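Local atomic coordinates of bifunctional endo-1,4-beta-xylanase A (Neocallimastix patriciarum, PDB entry 2C1F), a protein that hydrolyses internal beta-1,4-xylosidic linkages of xylan, as an endo-acting glycoside hydrolase of family 11. Residues G14-F19 / M34-G39; T41-W46 / S206-V211; L95-W100 / V196-E201; S20-L25 / N54-R59; Q66-D71 / W188-L193. All blocks are in the same frame, centred on the assembly; numbering follows the deposited sequence.

Contact 1: residues G14-F19 / M34-G39; sequences GVNDGF and MTLGSG. With CD (cadmium ion), chain B.
A type I' turn from N16 to F19 makes a tight beta hairpin, and its first corner residue, D17, reaches across to G39, just past the end of strand 31-36. The bond runs from G39 N to D17 OD2, 3.2 Å long and almost straight at 167°, and it uses the carboxylate lone pair that faces away from OD1. That oxygen does double duty, because a cadmium ion sits only 2.1 Å from D17 OD2, with D17 OD1 farther off at 2.6 Å, a lopsided two-oxygen grip. With CG anti to its own carbonyl carbon (chi1 -69°), D17 holds the carboxylate where the metal and the amide can both reach it. G39 has a positive phi, which suits a glycine. Beside this polar pair, the F19 ring meets the G39 backbone obliquely, F19 CD2 lying 3.5 Å from G39 C. N16 CB lies 4.2 Å from L36 CD1, a loose apolar touch. The contact lies at the surface: strand 11-16 forms an edge of the nine-stranded sheet, strand 31-36 belongs to the six-stranded one, and the side chains of N16 and L36 both rest on R59 of strand 54-62.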
# COMPACT_ATOMS: atom_id res chain seq x y z
N GLY A 14 13.92 -6.57 -2.04
CA GLY A 14 15.22 -5.98 -2.20
C GLY A 14 15.08 -4.52 -2.53
O GLY A 14 14.05 -3.93 -2.25
N VAL A 15 16.13 -3.98 -3.12
CA VAL A 15 16.19 -2.58 -3.52
C VAL A 15 16.80 -2.47 -4.92
O VAL A 15 17.64 -3.29 -5.31
CB VAL A 15 17.08 -1.76 -2.57
CG1 VAL A 15 16.36 -1.46 -1.29
CG2 VAL A 15 18.41 -2.50 -2.28
N ASN A 16 16.37 -1.46 -5.67
CA ASN A 16 17.00 -1.14 -6.96
C ASN A 16 16.73 0.31 -7.35
O ASN A 16 15.62 0.79 -7.22
CB ASN A 16 16.52 -2.06 -8.07
CG ASN A 16 17.42 -2.01 -9.29
OD1 ASN A 16 17.08 -1.42 -10.32
ND2 ASN A 16 18.58 -2.60 -9.19
N ASP A 17 17.76 0.98 -7.86
CA ASP A 17 17.69 2.41 -8.18
C ASP A 17 17.15 3.27 -7.01
O ASP A 17 16.53 4.31 -7.23
CB ASP A 17 16.89 2.63 -9.48
CG ASP A 17 17.62 2.11 -10.71
OD1 ASP A 17 18.81 1.75 -10.61
OD2 ASP A 17 17.02 2.08 -11.80
N GLY A 18 17.42 2.84 -5.79
CA GLY A 18 17.04 3.59 -4.59
C GLY A 18 15.63 3.36 -4.10
O GLY A 18 15.20 3.97 -3.13
N PHE A 19 14.90 2.45 -4.76
CA PHE A 19 13.52 2.18 -4.42
C PHE A 19 13.36 0.72 -4.01
O PHE A 19 13.92 -0.17 -4.64
CB PHE A 19 12.61 2.52 -5.60
CG PHE A 19 12.50 3.99 -5.86
CD1 PHE A 19 11.65 4.79 -5.12
CD2 PHE A 19 13.27 4.60 -6.86
CE1 PHE A 19 11.55 6.15 -5.36
CE2 PHE A 19 13.18 5.95 -7.11
CZ PHE A 19 12.32 6.73 -6.36
N MET A 34 6.81 -10.08 -10.51
CA MET A 34 7.11 -8.66 -10.60
C MET A 34 8.29 -8.51 -11.54
O MET A 34 9.32 -9.16 -11.36
CB MET A 34 7.46 -8.08 -9.22
CG MET A 34 7.88 -6.62 -9.25
SD MET A 34 8.36 -5.94 -7.63
CE MET A 34 6.82 -5.22 -7.08
N THR A 35 8.13 -7.66 -12.55
CA THR A 35 9.22 -7.26 -13.42
C THR A 35 9.58 -5.82 -13.07
O THR A 35 8.72 -4.95 -13.05
CB THR A 35 8.82 -7.36 -14.92
OG1 THR A 35 8.40 -8.71 -15.20
CG2 THR A 35 9.99 -7.01 -15.83
N LEU A 36 10.85 -5.58 -12.75
CA LEU A 36 11.31 -4.24 -12.42
C LEU A 36 11.51 -3.41 -13.68
O LEU A 36 11.96 -3.92 -14.70
CB LEU A 36 12.65 -4.27 -11.66
CG LEU A 36 12.79 -5.13 -10.40
CD1 LEU A 36 14.22 -5.00 -9.90
CD2 LEU A 36 11.79 -4.74 -9.30
N GLY A 37 11.16 -2.13 -13.61
CA GLY A 37 11.61 -1.14 -14.59
C GLY A 37 12.57 -0.18 -13.90
O GLY A 37 12.92 -0.38 -12.74
N SER A 38 12.99 0.86 -14.62
CA SER A 38 13.86 1.88 -14.04
C SER A 38 13.19 2.62 -12.90
O SER A 38 11.95 2.76 -12.86
CB SER A 38 14.27 2.91 -15.09
OG SER A 38 13.12 3.41 -15.74
N GLY A 39 14.01 3.08 -11.97
CA GLY A 39 13.52 3.89 -10.87
C GLY A 39 12.67 3.03 -9.96
O GLY A 39 13.14 1.99 -9.50
CD CD B . 18.61 1.63 -13.17

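Contact 2: residues T41-W46 / S206-V211; sequences TFKAEW and SGVADV
F42 to W46 run antiparallel to G207 to V211, their short axes 4.7 Å apart and 178° from one another in direction, and six backbone hydrogen bonds join F42 with V211, A44 with A209 and W46 with G207. The indole of W46 dominates the side-chain contact. Its CG sits between the backbone N and the carbonyl carbon (chi1 68°), which swings the ring across the neighbouring strand, so that G207 CA lies 3.8 Å from the centroid of the W46 six-membered ring, close to the ring normal, in a CH-pi contact. G207, having no side chain, lets the indole lie this close to the backbone. F42 takes the same torsion and lays one face of its ring on V211, F42 CZ to V211 CG2 being 3.8 Å. Replacing W46 by an alanine is likely to uncover the G207 backbone and leave the F55 ring without its stacking partner. The face carrying K43, E45, V208 and D210 is more polar: the extended K43 chain passes obliquely over its neighbours, K43 CE lying 3.7 Å from V208 CG2 and K43 CB 3.6 Å from D210 OD1. F42, A44, W46, A209 and V211 point instead toward strands 54-62 and 192-202 of the other sheet, the facing of two sheets that makes the beta-jelly roll of family 11 xylanases.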
# COMPACT_ATOMS: atom_id res chain seq x y z
N THR A 41 9.57 1.97 -10.97
CA THR A 41 8.54 1.39 -11.81
C THR A 41 8.59 -0.14 -11.76
O THR A 41 9.63 -0.73 -11.47
CB THR A 41 8.61 1.88 -13.28
OG1 THR A 41 9.80 1.40 -13.91
CG2 THR A 41 8.53 3.40 -13.37
N PHE A 42 7.43 -0.75 -12.00
CA PHE A 42 7.33 -2.21 -12.03
C PHE A 42 6.05 -2.68 -12.70
O PHE A 42 5.08 -1.93 -12.80
CB PHE A 42 7.40 -2.80 -10.61
CG PHE A 42 6.24 -2.40 -9.72
CD1 PHE A 42 5.22 -3.30 -9.44
CD2 PHE A 42 6.19 -1.13 -9.16
CE1 PHE A 42 4.15 -2.94 -8.62
CE2 PHE A 42 5.12 -0.76 -8.32
CZ PHE A 42 4.10 -1.67 -8.04
N LYS A 43 6.07 -3.93 -13.14
CA LYS A 43 4.84 -4.61 -13.59
C LYS A 43 4.64 -5.81 -12.70
O LYS A 43 5.56 -6.57 -12.47
CB LYS A 43 4.95 -5.07 -15.05
CG LYS A 43 3.73 -5.82 -15.54
CD LYS A 43 3.84 -6.14 -17.03
CE LYS A 43 2.48 -6.52 -17.60
NZ LYS A 43 2.56 -6.93 -19.07
N ALA A 44 3.44 -5.95 -12.17
CA ALA A 44 3.10 -7.06 -11.29
C ALA A 44 1.99 -7.85 -11.94
O ALA A 44 1.07 -7.27 -12.50
CB ALA A 44 2.66 -6.54 -9.95
N GLU A 45 2.09 -9.17 -11.86
CA GLU A 45 1.00 -10.04 -12.28
C GLU A 45 0.74 -11.08 -11.21
O GLU A 45 1.67 -11.57 -10.58
CB GLU A 45 1.35 -10.76 -13.58
CG GLU A 45 1.45 -9.86 -14.78
CD GLU A 45 2.23 -10.50 -15.91
OE1 GLU A 45 2.30 -11.76 -15.95
OE2 GLU A 45 2.80 -9.76 -16.74
N TRP A 46 -0.53 -11.41 -11.02
CA TRP A 46 -0.90 -12.45 -10.08
C TRP A 46 -2.06 -13.31 -10.60
O TRP A 46 -2.96 -12.82 -11.27
CB TRP A 46 -1.21 -11.85 -8.70
CG TRP A 46 -2.44 -10.99 -8.61
CD1 TRP A 46 -3.66 -11.36 -8.12
CD2 TRP A 46 -2.56 -9.62 -8.99
NE1 TRP A 46 -4.54 -10.31 -8.19
CE2 TRP A 46 -3.89 -9.22 -8.72
CE3 TRP A 46 -1.67 -8.68 -9.54
CZ2 TRP A 46 -4.36 -7.94 -8.99
CZ3 TRP A 46 -2.13 -7.41 -9.79
CH2 TRP A 46 -3.47 -7.05 -9.52
N SER A 206 -7.18 -12.60 -9.64
CA SER A 206 -6.06 -12.56 -10.56
C SER A 206 -6.09 -11.22 -11.25
O SER A 206 -7.16 -10.65 -11.45
CB SER A 206 -6.17 -13.66 -11.59
OG SER A 206 -6.28 -14.89 -10.94
N GLY A 207 -4.92 -10.73 -11.65
CA GLY A 207 -4.87 -9.46 -12.35
C GLY A 207 -3.49 -9.01 -12.76
O GLY A 207 -2.52 -9.77 -12.73
N VAL A 208 -3.41 -7.74 -13.13
CA VAL A 208 -2.15 -7.13 -13.54
C VAL A 208 -2.12 -5.65 -13.14
O VAL A 208 -3.13 -4.96 -13.15
CB VAL A 208 -1.87 -7.35 -15.07
CG1 VAL A 208 -3.03 -6.88 -15.90
CG2 VAL A 208 -0.60 -6.65 -15.52
N ALA A 209 -0.95 -5.19 -12.72
CA ALA A 209 -0.74 -3.78 -12.42
C ALA A 209 0.58 -3.43 -13.08
O ALA A 209 1.65 -3.88 -12.63
CB ALA A 209 -0.68 -3.55 -10.94
N ASP A 210 0.50 -2.67 -14.16
CA ASP A 210 1.66 -2.24 -14.91
C ASP A 210 1.95 -0.77 -14.61
O ASP A 210 1.34 0.12 -15.18
CB ASP A 210 1.42 -2.44 -16.41
CG ASP A 210 2.66 -2.15 -17.22
OD1 ASP A 210 3.77 -2.04 -16.64
OD2 ASP A 210 2.52 -2.02 -18.44
N VAL A 211 2.89 -0.54 -13.70
CA VAL A 211 3.16 0.79 -13.18
C VAL A 211 4.29 1.40 -13.99
O VAL A 211 5.47 1.11 -13.74
CB VAL A 211 3.49 0.75 -11.67
CG1 VAL A 211 3.75 2.15 -11.11
CG2 VAL A 211 2.35 0.07 -10.91

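Contact 3: residues L95-W100 / V196-E201; sequences LCVYGW and VALNAE
The Y98 ring and the N199 amide are the flat groups that meet across the contact, crossing obliquely with their planes 37° apart. Y98 CB meets N199 CB at 3.5 Å, and N199 CB comes at the ring obliquely. Around the same ring R58 makes a cation-pi contact and Y115 an edge-to-face one, while Y98 OH bonds to E113 and takes a weak bond from W100 NE1. With N199 CG anti to the backbone N (chi1 175°), the amide stands beside Y98, and its nitrogen and its oxygen are both engaged: N199 ND2 gives an in-plane bond of 2.8 Å to the anti lone pair of E201 OE1 and a weak but nearly straight one of 3.7 Å to C96 SG, and N199 OD1 receives R58 NE. A leucine in place of N199 would probably leave R58 NE and E201 OE1 without these mates and the C96 thiol without its weak donor. Beneath, the strands cross at 137°, paired by bonds between C96 and N199 and between Y98 and A197, such as N199 N to C96 O at 2.7 Å. On the other face the contact is apolar: V97 CG1 lies 3.8 Å from V196 CG1, L95 CD1 4.3 Å from A200 CB, and L198 and A200 go on to touch strand 205-218. The chemistry is thus split by side: hydrocarbon fills the space between the two sheets, and a bonded polar group lies on the concave face, where family 11 enzymes hold xylan, consistent with a fixed set of side chains in that cleft.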
# COMPACT_ATOMS: atom_id res chain seq x y z
N LEU A 95 -5.27 -0.91 -5.60
CA LEU A 95 -4.04 -0.20 -5.90
C LEU A 95 -4.01 0.99 -4.94
O LEU A 95 -4.96 1.78 -4.88
CB LEU A 95 -4.06 0.30 -7.35
CG LEU A 95 -2.79 1.02 -7.84
CD1 LEU A 95 -1.64 0.05 -8.01
CD2 LEU A 95 -3.10 1.71 -9.16
N CYS A 96 -2.94 1.10 -4.17
CA CYS A 96 -2.90 2.13 -3.14
C CYS A 96 -1.50 2.55 -2.77
O CYS A 96 -0.53 1.83 -3.00
CB CYS A 96 -3.64 1.64 -1.90
SG CYS A 96 -2.95 0.16 -1.17
N VAL A 97 -1.41 3.73 -2.17
CA VAL A 97 -0.21 4.12 -1.46
C VAL A 97 -0.25 3.40 -0.13
O VAL A 97 -1.32 3.24 0.47
CB VAL A 97 -0.12 5.65 -1.26
CG1 VAL A 97 1.23 6.04 -0.67
CG2 VAL A 97 -0.36 6.36 -2.58
N TYR A 98 0.91 2.96 0.32
CA TYR A 98 1.01 2.03 1.42
C TYR A 98 2.25 2.31 2.26
O TYR A 98 3.29 2.71 1.74
CB TYR A 98 1.07 0.60 0.88
CG TYR A 98 1.29 -0.46 1.93
CD1 TYR A 98 0.22 -1.04 2.59
CD2 TYR A 98 2.57 -0.89 2.26
CE1 TYR A 98 0.41 -2.01 3.56
CE2 TYR A 98 2.77 -1.87 3.23
CZ TYR A 98 1.69 -2.43 3.86
OH TYR A 98 1.86 -3.42 4.83
N GLY A 99 2.14 2.07 3.56
CA GLY A 99 3.32 2.14 4.41
C GLY A 99 2.96 1.95 5.86
O GLY A 99 1.84 1.50 6.17
N TRP A 100 3.90 2.27 6.74
CA TRP A 100 3.70 2.18 8.19
C TRP A 100 4.14 3.42 8.94
O TRP A 100 5.05 4.14 8.50
CB TRP A 100 4.45 0.97 8.78
CG TRP A 100 3.95 -0.39 8.34
CD1 TRP A 100 4.15 -0.97 7.12
CD2 TRP A 100 3.24 -1.34 9.13
NE1 TRP A 100 3.58 -2.22 7.10
CE2 TRP A 100 3.00 -2.47 8.31
CE3 TRP A 100 2.74 -1.34 10.44
CZ2 TRP A 100 2.31 -3.61 8.77
CZ3 TRP A 100 2.06 -2.47 10.90
CH2 TRP A 100 1.85 -3.59 10.06
N VAL A 196 6.93 4.94 2.16
CA VAL A 196 5.85 5.36 1.27
C VAL A 196 5.97 4.52 -0.01
O VAL A 196 6.94 4.65 -0.76
CB VAL A 196 5.89 6.86 0.94
CG1 VAL A 196 4.72 7.25 0.04
CG2 VAL A 196 5.90 7.71 2.22
N ALA A 197 4.98 3.66 -0.24
CA ALA A 197 5.04 2.68 -1.33
C ALA A 197 3.79 2.75 -2.16
O ALA A 197 2.76 3.15 -1.66
CB ALA A 197 5.20 1.29 -0.76
N LEU A 198 3.90 2.39 -3.43
CA LEU A 198 2.71 2.08 -4.23
C LEU A 198 2.58 0.56 -4.23
O LEU A 198 3.52 -0.16 -4.54
CB LEU A 198 2.80 2.63 -5.64
CG LEU A 198 1.50 2.54 -6.44
CD1 LEU A 198 0.45 3.57 -5.94
CD2 LEU A 198 1.80 2.74 -7.91
N ASN A 199 1.37 0.10 -3.92
CA ASN A 199 1.10 -1.28 -3.59
C ASN A 199 -0.10 -1.83 -4.39
O ASN A 199 -1.16 -1.20 -4.48
CB ASN A 199 0.85 -1.34 -2.07
CG ASN A 199 0.44 -2.71 -1.58
OD1 ASN A 199 1.19 -3.68 -1.68
ND2 ASN A 199 -0.76 -2.79 -1.01
N ALA A 200 0.11 -2.99 -5.01
CA ALA A 200 -0.98 -3.77 -5.60
C ALA A 200 -1.15 -5.07 -4.81
O ALA A 200 -0.18 -5.80 -4.59
CB ALA A 200 -0.69 -4.08 -7.06
N GLU A 201 -2.40 -5.34 -4.42
CA GLU A 201 -2.77 -6.40 -3.49
C GLU A 201 -3.96 -7.17 -4.06
O GLU A 201 -4.90 -6.56 -4.58
CB GLU A 201 -3.22 -5.74 -2.19
CG GLU A 201 -2.78 -6.39 -0.95
CD GLU A 201 -3.11 -5.54 0.29
OE1 GLU A 201 -2.54 -4.42 0.42
OE2 GLU A 201 -3.92 -6.02 1.12

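Contact 4: residues S20-L25 / N54-R59; sequences SYEIWL and NFLARR
R59 NE gives S20 O a 3.0 Å hydrogen bond that is nearly straight; the oxygen lies in the guanidinium plane, although the donor stands above the plane of the S20 carbonyl. With R59 CG anti to its carbonyl carbon (chi1 -61°), a bend at chi3 brings NE to that oxygen. On the other face of the sheet, E22 and R58 lie side by side, and E22 OE1 to R58 NH1 is a 3.6 Å salt bridge with the carboxylate and guanidinium planes 78° apart. L56 closes over the same arginine, L56 CD1 lying 3.5 Å above the centre of the R58 guanidinium, and its other methyl touches the indole, L56 CD2 to W24 CE3 3.6 Å. N54 brings its amide to the indole edge, N54 ND2 to W24 CH2 3.5 Å, the two planes almost perpendicular at 89°. Farther along the face that carries R59, the contact is apolar: I23 CD1 packs on F55 CE1 at 3.5 Å, and L25 CD1 comes in at the edge of the F55 ring. Four backbone bonds, linking E22 with R58 and W24 with L56, set this register. Farther out, R58 NE bonds to N199 OD1 and its guanidinium lies against Y98; R59 NH1 and NH2 bond to the carbonyls of T41 and F19, and V5 of strand 2-5 covers I23, L25 and F55. R58 thus sits on the concave face beside a carboxylate, whereas the buried R59 is gripped by three backbone carbonyls, whose oxygens probably stabilise its positive charge as it ties the hairpin to T41.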
# COMPACT_ATOMS: atom_id res chain seq x y z
N SER A 20 12.62 0.47 -2.95
CA SER A 20 12.39 -0.89 -2.49
C SER A 20 11.59 -1.64 -3.53
O SER A 20 10.88 -1.03 -4.33
CB SER A 20 11.59 -0.88 -1.19
OG SER A 20 10.30 -0.31 -1.42
N TYR A 21 11.71 -2.96 -3.51
CA TYR A 21 10.67 -3.81 -4.09
C TYR A 21 10.33 -4.96 -3.14
O TYR A 21 11.16 -5.42 -2.37
CB TYR A 21 11.08 -4.33 -5.47
CG TYR A 21 12.25 -5.28 -5.47
CD1 TYR A 21 12.05 -6.65 -5.30
CD2 TYR A 21 13.55 -4.83 -5.66
CE1 TYR A 21 13.11 -7.53 -5.29
CE2 TYR A 21 14.62 -5.72 -5.68
CZ TYR A 21 14.39 -7.06 -5.49
OH TYR A 21 15.44 -7.97 -5.48
N GLU A 22 9.09 -5.41 -3.20
CA GLU A 22 8.66 -6.59 -2.49
C GLU A 22 7.53 -7.26 -3.25
O GLU A 22 6.62 -6.59 -3.75
CB GLU A 22 8.19 -6.26 -1.06
CG GLU A 22 7.56 -7.50 -0.39
CD GLU A 22 7.55 -7.46 1.12
OE1 GLU A 22 7.02 -6.48 1.70
OE2 GLU A 22 8.07 -8.42 1.72
N ILE A 23 7.60 -8.57 -3.33
CA ILE A 23 6.51 -9.39 -3.85
C ILE A 23 6.31 -10.55 -2.89
O ILE A 23 7.27 -11.13 -2.40
CB ILE A 23 6.76 -9.86 -5.31
CG1 ILE A 23 5.63 -10.77 -5.78
CG2 ILE A 23 8.12 -10.56 -5.46
CD1 ILE A 23 5.53 -10.86 -7.28
N TRP A 24 5.06 -10.87 -2.60
CA TRP A 24 4.76 -11.93 -1.64
C TRP A 24 3.49 -12.65 -2.05
O TRP A 24 2.54 -12.02 -2.53
CB TRP A 24 4.63 -11.34 -0.24
CG TRP A 24 4.14 -12.29 0.85
CD1 TRP A 24 4.90 -13.06 1.67
CD2 TRP A 24 2.77 -12.52 1.23
NE1 TRP A 24 4.10 -13.77 2.54
CE2 TRP A 24 2.79 -13.46 2.29
CE3 TRP A 24 1.54 -12.06 0.77
CZ2 TRP A 24 1.62 -13.92 2.90
CZ3 TRP A 24 0.38 -12.51 1.38
CH2 TRP A 24 0.43 -13.43 2.43
N LEU A 25 3.51 -13.98 -1.85
CA LEU A 25 2.35 -14.86 -2.04
C LEU A 25 2.24 -15.75 -0.81
O LEU A 25 3.25 -16.23 -0.31
CB LEU A 25 2.53 -15.74 -3.28
CG LEU A 25 1.36 -16.63 -3.77
CD1 LEU A 25 0.30 -15.82 -4.53
CD2 LEU A 25 1.86 -17.75 -4.66
N ASN A 54 -3.71 -14.99 -1.88
CA ASN A 54 -3.30 -13.76 -1.22
C ASN A 54 -1.94 -13.33 -1.77
O ASN A 54 -0.93 -14.01 -1.60
CB ASN A 54 -3.23 -14.00 0.30
CG ASN A 54 -3.20 -12.71 1.10
OD1 ASN A 54 -3.29 -11.61 0.57
ND2 ASN A 54 -3.07 -12.85 2.41
N PHE A 55 -1.94 -12.18 -2.43
CA PHE A 55 -0.80 -11.71 -3.19
C PHE A 55 -0.58 -10.23 -2.94
O PHE A 55 -1.56 -9.47 -2.77
CB PHE A 55 -1.05 -11.92 -4.69
CG PHE A 55 -0.00 -11.32 -5.57
CD1 PHE A 55 1.13 -12.05 -5.92
CD2 PHE A 55 -0.15 -10.03 -6.06
CE1 PHE A 55 2.10 -11.49 -6.75
CE2 PHE A 55 0.83 -9.46 -6.90
CZ PHE A 55 1.95 -10.18 -7.23
N LEU A 56 0.69 -9.82 -2.95
CA LEU A 56 1.04 -8.40 -2.95
C LEU A 56 2.35 -8.12 -3.70
O LEU A 56 3.25 -8.96 -3.75
CB LEU A 56 1.10 -7.85 -1.52
CG LEU A 56 2.27 -8.32 -0.66
CD1 LEU A 56 3.50 -7.39 -0.75
CD2 LEU A 56 1.82 -8.46 0.79
N ALA A 57 2.41 -6.95 -4.32
CA ALA A 57 3.60 -6.44 -4.99
C ALA A 57 3.67 -4.94 -4.73
O ALA A 57 2.67 -4.24 -4.88
CB ALA A 57 3.54 -6.70 -6.49
N ARG A 58 4.83 -4.44 -4.32
CA ARG A 58 4.94 -3.02 -4.00
C ARG A 58 6.35 -2.51 -4.17
O ARG A 58 7.32 -3.24 -4.00
CB ARG A 58 4.45 -2.75 -2.57
CG ARG A 58 5.05 -3.65 -1.51
CD ARG A 58 4.59 -3.28 -0.10
NE ARG A 58 3.26 -3.81 0.23
CZ ARG A 58 2.95 -4.56 1.29
NH1 ARG A 58 3.86 -4.89 2.20
NH2 ARG A 58 1.70 -4.97 1.46
N ARG A 59 6.44 -1.23 -4.50
CA ARG A 59 7.72 -0.54 -4.53
C ARG A 59 7.59 0.86 -3.94
O ARG A 59 6.55 1.50 -4.05
CB ARG A 59 8.24 -0.42 -5.95
CG ARG A 59 8.47 -1.74 -6.63
CD ARG A 59 9.43 -1.56 -7.77
NE ARG A 59 10.75 -1.19 -7.29
CZ ARG A 59 11.79 -0.93 -8.07
NH1 ARG A 59 11.68 -0.99 -9.38
NH2 ARG A 59 12.95 -0.61 -7.52
O HOH W 1 8.66 -2.19 -1.42

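Contact 5: residues Q66-D71 / W188-L193; sequences QKKATD and WGIGNL. With CD (cadmium ion), chain C.
K68 and N192 form a lone backbone bridge, CA to CA 4.2 Å, by which the loop after strand 54-62 is tied to the start of strand 192-202 in the family 11 jelly roll. Two hydrogen bonds flank it. L193 N donates to K67 O at 3.1 Å from above the carbonyl plane, and A69 N donates to G191 O at 3.0 Å, this time in that plane. A water adds a polar bridge, accepting from Q66 N at 2.8 Å and lying close to L193 O as well. N192 OD1 comes near the K68 amide, but the angle is too poor for a hydrogen bond. The apolar part centres on A69, whose CB points at the other segment and meets I190 CG2 at 3.7 Å and L193 CB at 3.9 Å. I190 has CG1 anti to its carbonyl carbon (chi1 -47°), which leaves CG2 to face the alanine. The extended K68 chain passes the I190 carbonyl, with K68 CG 3.6 Å from I190 O. F180 of helix 176-185 and F101 of strand 91-102 close in on A69 and L193, so the small side chain is buried among larger ones. Beyond the bridge the loop turns, D71 N bonding back to K68 O, and the D71 carboxylate holds a cadmium ion through both oxygens, with a water as further ligand 2.4 Å from the cadmium.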
# COMPACT_ATOMS: atom_id res chain seq x y z
N GLN A 66 12.55 7.63 11.20
CA GLN A 66 13.40 8.62 11.85
C GLN A 66 12.60 9.71 12.52
O GLN A 66 13.00 10.21 13.56
CB GLN A 66 14.32 9.27 10.83
CG GLN A 66 15.47 8.41 10.38
CD GLN A 66 16.17 9.00 9.17
OE1 GLN A 66 16.70 8.27 8.32
NE2 GLN A 66 16.19 10.34 9.08
N LYS A 67 11.49 10.10 11.90
CA LYS A 67 10.70 11.19 12.45
C LYS A 67 9.22 11.09 12.15
O LYS A 67 8.80 10.46 11.18
CB LYS A 67 11.26 12.55 12.01
CG LYS A 67 11.13 12.89 10.54
CD LYS A 67 11.89 14.19 10.24
CE LYS A 67 11.36 14.89 9.01
NZ LYS A 67 11.96 16.26 8.79
N LYS A 68 8.44 11.73 13.02
CA LYS A 68 6.99 11.75 12.90
C LYS A 68 6.61 11.98 11.45
O LYS A 68 7.15 12.87 10.81
CB LYS A 68 6.42 12.86 13.79
CG LYS A 68 4.94 12.80 14.09
CD LYS A 68 4.65 13.71 15.26
CE LYS A 68 3.18 13.90 15.52
NZ LYS A 68 2.99 14.93 16.59
N ALA A 69 5.69 11.17 10.94
CA ALA A 69 5.29 11.24 9.53
C ALA A 69 4.83 12.63 9.08
O ALA A 69 5.02 13.02 7.93
CB ALA A 69 4.21 10.20 9.24
N THR A 70 4.23 13.39 10.00
CA THR A 70 3.77 14.76 9.73
C THR A 70 4.83 15.86 9.86
O THR A 70 4.56 17.02 9.51
CB THR A 70 2.57 15.12 10.63
OG1 THR A 70 2.88 14.83 12.00
CG2 THR A 70 1.34 14.32 10.20
N ASP A 71 6.04 15.51 10.32
CA ASP A 71 7.16 16.45 10.30
C ASP A 71 7.73 16.72 8.91
O ASP A 71 8.45 17.68 8.73
CB ASP A 71 8.31 15.96 11.19
CG ASP A 71 7.98 16.02 12.65
OD1 ASP A 71 6.90 16.51 13.00
OD2 ASP A 71 8.81 15.55 13.45
N TRP A 188 -5.84 11.14 15.60
CA TRP A 188 -5.19 9.82 15.55
C TRP A 188 -3.69 9.95 15.76
O TRP A 188 -3.06 10.86 15.22
CB TRP A 188 -5.47 9.11 14.22
CG TRP A 188 -6.91 9.04 13.85
CD1 TRP A 188 -7.98 9.23 14.68
CD2 TRP A 188 -7.45 8.72 12.56
NE1 TRP A 188 -9.16 9.07 13.97
CE2 TRP A 188 -8.86 8.77 12.67
CE3 TRP A 188 -6.88 8.42 11.32
CZ2 TRP A 188 -9.70 8.52 11.58
CZ3 TRP A 188 -7.72 8.17 10.25
CH2 TRP A 188 -9.11 8.23 10.38
N GLY A 189 -3.12 9.05 16.55
CA GLY A 189 -1.69 9.02 16.82
C GLY A 189 -0.87 8.74 15.57
O GLY A 189 -1.21 7.86 14.76
N ILE A 190 0.22 9.50 15.42
CA ILE A 190 1.10 9.45 14.26
C ILE A 190 2.52 9.17 14.74
O ILE A 190 3.12 9.99 15.43
CB ILE A 190 1.13 10.81 13.48
CG1 ILE A 190 -0.28 11.36 13.23
CG2 ILE A 190 1.92 10.65 12.17
CD1 ILE A 190 -1.02 10.70 12.11
N GLY A 191 3.06 8.02 14.37
CA GLY A 191 4.42 7.64 14.71
C GLY A 191 5.40 8.00 13.61
O GLY A 191 5.13 8.88 12.78
N ASN A 192 6.54 7.33 13.61
CA ASN A 192 7.64 7.64 12.71
C ASN A 192 7.44 7.00 11.34
O ASN A 192 7.06 5.84 11.24
CB ASN A 192 8.97 7.20 13.33
CG ASN A 192 9.36 8.02 14.56
OD1 ASN A 192 8.90 9.16 14.75
ND2 ASN A 192 10.23 7.47 15.38
N LEU A 193 7.68 7.75 10.27
CA LEU A 193 7.43 7.24 8.92
C LEU A 193 8.42 6.15 8.51
O LEU A 193 9.63 6.39 8.41
CB LEU A 193 7.44 8.38 7.90
CG LEU A 193 7.00 8.06 6.47
CD1 LEU A 193 5.59 7.43 6.40
CD2 LEU A 193 7.05 9.35 5.67
CD CD C . 7.63 16.92 15.41
O HOH W 2 10.86 8.74 9.23
O HOH W 3 5.53 17.41 16.38

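From the N terminus, the hairpin 14-19 first closes contact 1 with 34-39, joining an edge of the nine-stranded sheet to the six-stranded one. Contact 4 crosses it, since strand 20-25 leaves directly after the hairpin and pairs with 54-59 only after contact 1 has closed. Strand 41-46 starts inside contact 4 but waits for 206-211, so contact 2 crosses contact 4 and closes the longest loop. Nested within that loop are contacts 5 and 3, which cross each other and both use strand 192-202. Contacts 3 and 4 meet in one sheet through neighbouring strands; contact 2 packs against both from the other sheet, and contact 5 lies at the far end.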